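Local structure of beta-L-arabinobiosidase (Bacteroides thetaiotaomicron, 5MQR) at residues G186-E191 against G199-I204; L536-R541 against R555-P560. The protein hydrolyses glycosidic bonds of plant pectin, probably as a beta-L-arabinobiosidase, and may also have exo-alpha-sialidase activity. One frame throughout, in Å; residues are numbered along the deposited sequence.

Contact 1 (186-191 against 199-204) and contact 2 (536-541 against 555-560) follow one another along the chain and are structurally independent: their centres lie 62 Å apart and their nearest atoms about 47 Å apart. Contact 1 belongs to the N-terminal beta-propeller region and is mostly buried, whereas contact 2 is only partly buried, in the carbohydrate-binding-module-like region. No substrate is bound, so neither can be placed against an active site. A calcium ion lies about 10 Å from the side chain of Arg187 in contact 1. In both contacts segments from the same antiparallel sheet meet, through strand pairing in contact 1 and chiefly through side-chain packing in contact 2.

Contact 1 of 2, residues G186-E191 against G199-I204; sequences GRVVRE and GPIYFI
Val188 and Phe203 form a non-hydrogen-bonded antiparallel pair, their CA atoms 4.2 Å apart, and Val189 with Tyr202 is the hydrogen-bonded pair beside it. There Val189 N donates to Tyr202 O at 2.8 Å, and Tyr202 N returns an almost straight bond to Val189 O (173° at the hydrogen). Ile204 N extends the pairing to Arg187 O at 2.9 Å. Toward the other end direct pairing lapses: a water accepts a hydrogen bond from Glu191 N and donates one to Pro200 O, before Gly199 N reaches Glu191 O at 3.0 Å.

Arg190 reinforces this end. Its CG sits between the backbone N and the carbonyl carbon (chi1 78°), and the chain bends so that NE and NH2 grip Gly199 O side-on, each at 2.9 Å, with the oxygen in the guanidinium plane. Ile201 CG1 lies over the centre of one guanidinium face, 3.5 Å from Arg190 CZ, while NH1 bonds to Val122 O of the neighbouring sheet. Bonds in the plane and packing above it therefore fix the group's rotation. On the Phe203 face of the sheet, Val188 CG1 makes a CH-pi contact, 3.8 Å from the Phe203 ring centroid and 7° off its normal. Gly186 CA meets the ring edge; a side chain there would run into Phe203 CE1 and the preceding carbonyl oxygen. Val189, on the Tyr202 face, touches Ile204 CG2 through CG1 at 3.9 Å, and both pack against Cys232 of helix 226-236. Arg187 directs its charged end away, to a salt bridge with Glu248 and a cation-pi contact with Trp245.

This is the outer hairpin of a four-stranded antiparallel sheet whose strands follow in chain order, the arrangement of a beta-propeller blade, consistent with the family of this region.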
loop_
_atom_site.group_PDB
_atom_site.type_symbol
_atom_site.label_atom_id
_atom_site.label_comp_id
_atom_site.label_asym_id
_atom_site.label_seq_id
_atom_site.Cartn_x
_atom_site.Cartn_y
_atom_site.Cartn_z
ATOM N N GLY A 186 -36.281 -12.705 -31.061
ATOM C CA GLY A 186 -35.141 -11.977 -31.592
ATOM C C GLY A 186 -34.603 -10.881 -30.699
ATOM O O GLY A 186 -35.123 -10.625 -29.610
ATOM N N ARG A 187 -33.575 -10.212 -31.203
ATOM C CA ARG A 187 -32.889 -9.202 -30.458
ATOM C C ARG A 187 -33.183 -7.823 -31.021
ATOM O O ARG A 187 -33.213 -7.634 -32.229
ATOM C CB ARG A 187 -31.403 -9.476 -30.489
ATOM C CG ARG A 187 -30.697 -8.829 -29.313
ATOM C CD ARG A 187 -29.257 -9.208 -29.294
ATOM N NE ARG A 187 -29.101 -10.639 -29.060
ATOM C CZ ARG A 187 -28.917 -11.223 -27.874
ATOM N NH1 ARG A 187 -28.855 -10.521 -26.729
ATOM N NH2 ARG A 187 -28.771 -12.550 -27.838
ATOM N N VAL A 188 -33.400 -6.872 -30.117
ATOM C CA VAL A 188 -33.765 -5.511 -30.480
ATOM C C VAL A 188 -32.714 -4.545 -29.975
ATOM O O VAL A 188 -31.969 -4.846 -29.050
ATOM C CB VAL A 188 -35.147 -5.072 -29.934
ATOM C CG1 VAL A 188 -36.244 -5.910 -30.561
ATOM C CG2 VAL A 188 -35.216 -5.146 -28.407
ATOM N N VAL A 189 -32.697 -3.381 -30.606
ATOM C CA VAL A 189 -31.784 -2.294 -30.294
ATOM C C VAL A 189 -32.541 -0.982 -30.389
ATOM O O VAL A 189 -33.526 -0.873 -31.123
ATOM C CB VAL A 189 -30.609 -2.183 -31.298
ATOM C CG1 VAL A 189 -29.612 -3.305 -31.107
ATOM C CG2 VAL A 189 -31.098 -2.133 -32.746
ATOM N N ARG A 190 -32.041 0.017 -29.675
ATOM C CA ARG A 190 -32.416 1.408 -29.913
ATOM C C ARG A 190 -31.312 2.349 -29.457
ATOM O O ARG A 190 -30.539 2.017 -28.566
ATOM C CB ARG A 190 -33.738 1.745 -29.223
ATOM C CG ARG A 190 -33.658 1.991 -27.727
ATOM C CD ARG A 190 -35.045 1.937 -27.090
ATOM N NE ARG A 190 -35.984 2.827 -27.766
ATOM C CZ ARG A 190 -37.242 3.025 -27.398
ATOM N NH1 ARG A 190 -37.764 2.407 -26.343
ATOM N NH2 ARG A 190 -37.983 3.859 -28.094
ATOM N N GLU A 191 -31.244 3.517 -30.082
ATOM C CA GLU A 191 -30.234 4.485 -29.745
ATOM C C GLU A 191 -30.662 5.244 -28.503
ATOM O O GLU A 191 -31.836 5.573 -28.351
ATOM C CB GLU A 191 -30.018 5.463 -30.891
ATOM C CG GLU A 191 -28.890 6.450 -30.578
ATOM C CD GLU A 191 -28.323 7.136 -31.798
ATOM O OE1 GLU A 191 -28.830 6.901 -32.921
ATOM O OE2 GLU A 191 -27.366 7.915 -31.631
ATOM N N GLY A 199 -34.306 6.674 -29.547
ATOM C CA GLY A 199 -34.705 6.457 -30.929
ATOM C C GLY A 199 -35.671 5.296 -31.048
ATOM O O GLY A 199 -36.020 4.663 -30.037
ATOM N N PRO A 200 -36.122 5.002 -32.285
ATOM C CA PRO A 200 -37.078 3.903 -32.389
ATOM C C PRO A 200 -36.430 2.541 -32.152
ATOM O O PRO A 200 -35.208 2.401 -32.245
ATOM C CB PRO A 200 -37.657 4.036 -33.810
ATOM C CG PRO A 200 -37.226 5.389 -34.312
ATOM C CD PRO A 200 -35.976 5.739 -33.558
ATOM N N ILE A 201 -37.265 1.578 -31.770
ATOM C CA ILE A 201 -36.834 0.212 -31.573
ATOM C C ILE A 201 -36.761 -0.504 -32.917
ATOM O O ILE A 201 -37.688 -0.421 -33.715
ATOM C CB ILE A 201 -37.781 -0.574 -30.640
ATOM C CG1 ILE A 201 -37.829 0.092 -29.259
ATOM C CG2 ILE A 201 -37.297 -2.028 -30.503
ATOM C CD1 ILE A 201 -38.951 -0.400 -28.382
ATOM N N TYR A 202 -35.650 -1.195 -33.150
ATOM C CA TYR A 202 -35.529 -2.082 -34.288
ATOM C C TYR A 202 -35.016 -3.460 -33.861
ATOM O O TYR A 202 -34.369 -3.610 -32.823
ATOM C CB TYR A 202 -34.570 -1.515 -35.331
ATOM C CG TYR A 202 -34.913 -0.146 -35.862
ATOM C CD1 TYR A 202 -34.470 1.013 -35.208
ATOM C CD2 TYR A 202 -35.628 0.005 -37.043
ATOM C CE1 TYR A 202 -34.771 2.279 -35.702
ATOM C CE2 TYR A 202 -35.926 1.260 -37.539
ATOM C CZ TYR A 202 -35.495 2.390 -36.866
ATOM O OH TYR A 202 -35.790 3.624 -37.368
ATOM N N PHE A 203 -35.305 -4.450 -34.695
ATOM C CA PHE A 203 -34.675 -5.741 -34.598
ATOM C C PHE A 203 -33.311 -5.720 -35.281
ATOM O O PHE A 203 -33.160 -5.238 -36.407
ATOM C CB PHE A 203 -35.529 -6.819 -35.247
ATOM C CG PHE A 203 -36.572 -7.376 -34.344
ATOM C CD1 PHE A 203 -36.281 -8.453 -33.523
ATOM C CD2 PHE A 203 -37.837 -6.823 -34.310
ATOM C CE1 PHE A 203 -37.228 -8.983 -32.690
ATOM C CE2 PHE A 203 -38.803 -7.342 -33.476
ATOM C CZ PHE A 203 -38.499 -8.426 -32.663
ATOM N N ILE A 204 -32.334 -6.268 -34.580
ATOM C CA ILE A 204 -31.003 -6.487 -35.112
ATOM C C ILE A 204 -30.756 -7.984 -35.453
ATOM O O ILE A 204 -29.893 -8.297 -36.284
ATOM C CB ILE A 204 -29.942 -5.924 -34.136
ATOM C CG1 ILE A 204 -28.567 -5.833 -34.810
ATOM C CG2 ILE A 204 -29.839 -6.761 -32.872
ATOM C CD1 ILE A 204 -27.520 -5.046 -34.029
HETATM O O HOH W 1 -33.056 3.872 -32.212
#

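Contact 2 of 2, residues L536-R541 against R555-P560; sequences LSTADR and RMFYAP
Phe557 and Arg541 dominate this contact, with Met556, present as selenomethionine, as the third large contributor. The backbone of Arg541 lies over one face of the Phe557 ring: Arg541 CA makes a CH-pi contact, 4.1 Å from the ring centroid and 15° off the normal. Phe557 N donates to Arg541 O at 2.9 Å, approaching from above the carbonyl plane instead of along a lone pair. The far end of the ring reaches the preceding strand, where Phe557 CZ comes within 3.4 Å of Ser537 O. Leu536 CD2 touches Phe557 CE1 at 4.1 Å, and Thr538 CG2 approaches Phe557 CE2 at 4.0 Å. With only an alanine at Phe557, a gap is likely to open between Leu536, Thr538 and the Arg541 backbone, and the turn would lose the ring it packs on.

Two bends in the Met556 chain (chi2 -61°, chi3 -67°) carry CE over one face of the Arg541 guanidinium, offset toward its rim and 3.4 Å from Arg541 NH2. A water in the guanidinium plane accepts from Arg541 NH1 at 2.8 Å and donates to Phe557 O, adding a bridge beside the direct backbone bond. Arg541, Met556 and Phe557 each touch a crystal neighbour, so the poses of the two exposed chains, Arg541 and Met556, may partly reflect the lattice.

The turn carries its own brace, an ST motif in which Ser537 OG accepts from Asp540 N at 3.1 Å while also bonding Glu470. Strand 542-547 runs between strands 530-537 and 550-556, so the contact closes one end of a three-stranded antiparallel meander; Phe557 and Leu536 also reach Cys499 of another sheet, a layered packing consistent with a beta-sandwich carbohydrate-binding module.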
loop_
_atom_site.group_PDB
_atom_site.type_symbol
_atom_site.label_atom_id
_atom_site.label_comp_id
_atom_site.label_asym_id
_atom_site.label_seq_id
_atom_site.Cartn_x
_atom_site.Cartn_y
_atom_site.Cartn_z
ATOM N N LEU A 536 -9.511 -0.135 23.960
ATOM C CA LEU A 536 -9.519 -1.576 23.800
ATOM C C LEU A 536 -8.085 -2.117 23.871
ATOM O O LEU A 536 -7.177 -1.546 23.277
ATOM C CB LEU A 536 -10.119 -1.976 22.456
ATOM C CG LEU A 536 -11.572 -1.565 22.214
ATOM C CD1 LEU A 536 -11.666 -0.166 21.614
ATOM C CD2 LEU A 536 -12.249 -2.573 21.310
ATOM N N SER A 537 -7.906 -3.236 24.564
ATOM C CA SER A 537 -6.604 -3.929 24.626
ATOM C C SER A 537 -6.819 -5.400 24.309
ATOM O O SER A 537 -7.541 -6.079 25.035
ATOM C CB SER A 537 -5.966 -3.768 26.016
ATOM O OG SER A 537 -4.800 -4.563 26.148
ATOM N N THR A 538 -6.200 -5.890 23.244
ATOM C CA THR A 538 -6.336 -7.297 22.886
ATOM C C THR A 538 -5.607 -8.199 23.866
ATOM O O THR A 538 -6.129 -9.265 24.232
ATOM C CB THR A 538 -5.923 -7.590 21.439
ATOM O OG1 THR A 538 -4.558 -7.235 21.234
ATOM C CG2 THR A 538 -6.805 -6.796 20.461
ATOM N N ALA A 539 -4.449 -7.743 24.334
ATOM C CA ALA A 539 -3.636 -8.489 25.321
ATOM C C ALA A 539 -4.321 -8.593 26.686
ATOM O O ALA A 539 -4.323 -9.656 27.284
ATOM C CB ALA A 539 -2.224 -7.874 25.467
ATOM N N ASP A 540 -4.923 -7.508 27.164
ATOM C CA ASP A 540 -5.710 -7.563 28.404
ATOM C C ASP A 540 -7.157 -8.002 28.168
ATOM O O ASP A 540 -7.898 -8.223 29.128
ATOM C CB ASP A 540 -5.729 -6.201 29.123
ATOM C CG ASP A 540 -4.332 -5.701 29.494
ATOM O OD1 ASP A 540 -3.371 -6.510 29.521
ATOM O OD2 ASP A 540 -4.205 -4.481 29.764
ATOM N N ARG A 541 -7.569 -8.035 26.899
ATOM C CA ARG A 541 -8.881 -8.544 26.487
ATOM C C ARG A 541 -10.018 -7.717 27.089
ATOM O O ARG A 541 -11.002 -8.289 27.555
ATOM C CB ARG A 541 -9.009 -10.059 26.840
ATOM C CG ARG A 541 -10.109 -10.852 26.115
ATOM C CD ARG A 541 -9.906 -12.370 26.239
ATOM N NE ARG A 541 -9.813 -12.776 27.639
ATOM C CZ ARG A 541 -10.840 -13.027 28.454
ATOM N NH1 ARG A 541 -12.106 -12.965 28.041
ATOM N NH2 ARG A 541 -10.589 -13.346 29.716
ATOM N N ARG A 555 -15.576 -3.872 30.528
ATOM C CA ARG A 555 -15.919 -5.276 30.330
ATOM C C ARG A 555 -14.816 -5.991 29.614
ATOM O O ARG A 555 -14.042 -5.391 28.909
ATOM C CB ARG A 555 -17.212 -5.417 29.506
ATOM C CG ARG A 555 -18.522 -5.349 30.278
ATOM C CD ARG A 555 -18.597 -6.391 31.390
ATOM N NE ARG A 555 -19.868 -6.371 32.106
ATOM C CZ ARG A 555 -20.212 -5.502 33.067
ATOM N NH1 ARG A 555 -19.397 -4.519 33.438
ATOM N NH2 ARG A 555 -21.409 -5.608 33.650
HETATM N N MSE A 556 -14.794 -7.298 29.747
HETATM C CA MSE A 556 -13.931 -8.128 28.933
HETATM C C MSE A 556 -14.529 -8.142 27.533
HETATM O O MSE A 556 -15.721 -7.911 27.337
HETATM C CB MSE A 556 -13.823 -9.535 29.529
HETATM C CG MSE A 556 -13.431 -9.584 31.013
HETATM SE SE MSE A 556 -11.678 -8.767 31.314
HETATM C CE MSE A 556 -10.500 -10.002 30.380
ATOM N N PHE A 557 -13.695 -8.377 26.537
ATOM C CA PHE A 557 -14.195 -8.702 25.214
ATOM C C PHE A 557 -15.135 -9.918 25.312
ATOM O O PHE A 557 -14.831 -10.873 26.034
ATOM C CB PHE A 557 -13.067 -9.127 24.278
ATOM C CG PHE A 557 -12.119 -8.036 23.861
ATOM C CD1 PHE A 557 -12.322 -6.679 24.174
ATOM C CD2 PHE A 557 -10.994 -8.388 23.098
ATOM C CE1 PHE A 557 -11.421 -5.715 23.757
ATOM C CE2 PHE A 557 -10.098 -7.419 22.672
ATOM C CZ PHE A 557 -10.308 -6.081 23.006
ATOM N N TYR A 558 -16.254 -9.893 24.581
ATOM C CA TYR A 558 -17.085 -11.083 24.496
ATOM C C TYR A 558 -16.555 -12.120 23.491
ATOM O O TYR A 558 -16.952 -13.271 23.561
ATOM C CB TYR A 558 -18.567 -10.745 24.295
ATOM C CG TYR A 558 -19.036 -10.299 22.932
ATOM C CD1 TYR A 558 -19.405 -11.231 21.956
ATOM C CD2 TYR A 558 -19.223 -8.952 22.650
ATOM C CE1 TYR A 558 -19.899 -10.828 20.737
ATOM C CE2 TYR A 558 -19.727 -8.537 21.432
ATOM C CZ TYR A 558 -20.065 -9.477 20.483
ATOM O OH TYR A 558 -20.578 -9.059 19.290
ATOM N N ALA A 559 -15.622 -11.704 22.620
ATOM C CA ALA A 559 -14.871 -12.606 21.761
ATOM C C ALA A 559 -13.434 -12.125 21.672
ATOM O O ALA A 559 -13.196 -10.939 21.494
ATOM C CB ALA A 559 -15.479 -12.662 20.360
ATOM N N PRO A 560 -12.465 -13.046 21.776
ATOM C CA PRO A 560 -11.082 -12.641 21.653
ATOM C C PRO A 560 -10.678 -12.404 20.192
ATOM O O PRO A 560 -11.206 -13.042 19.280
ATOM C CB PRO A 560 -10.334 -13.823 22.274
ATOM C CG PRO A 560 -11.204 -14.994 21.998
ATOM C CD PRO A 560 -12.588 -14.467 22.160
HETATM O O HOH W 2 -13.237 -12.941 25.439
#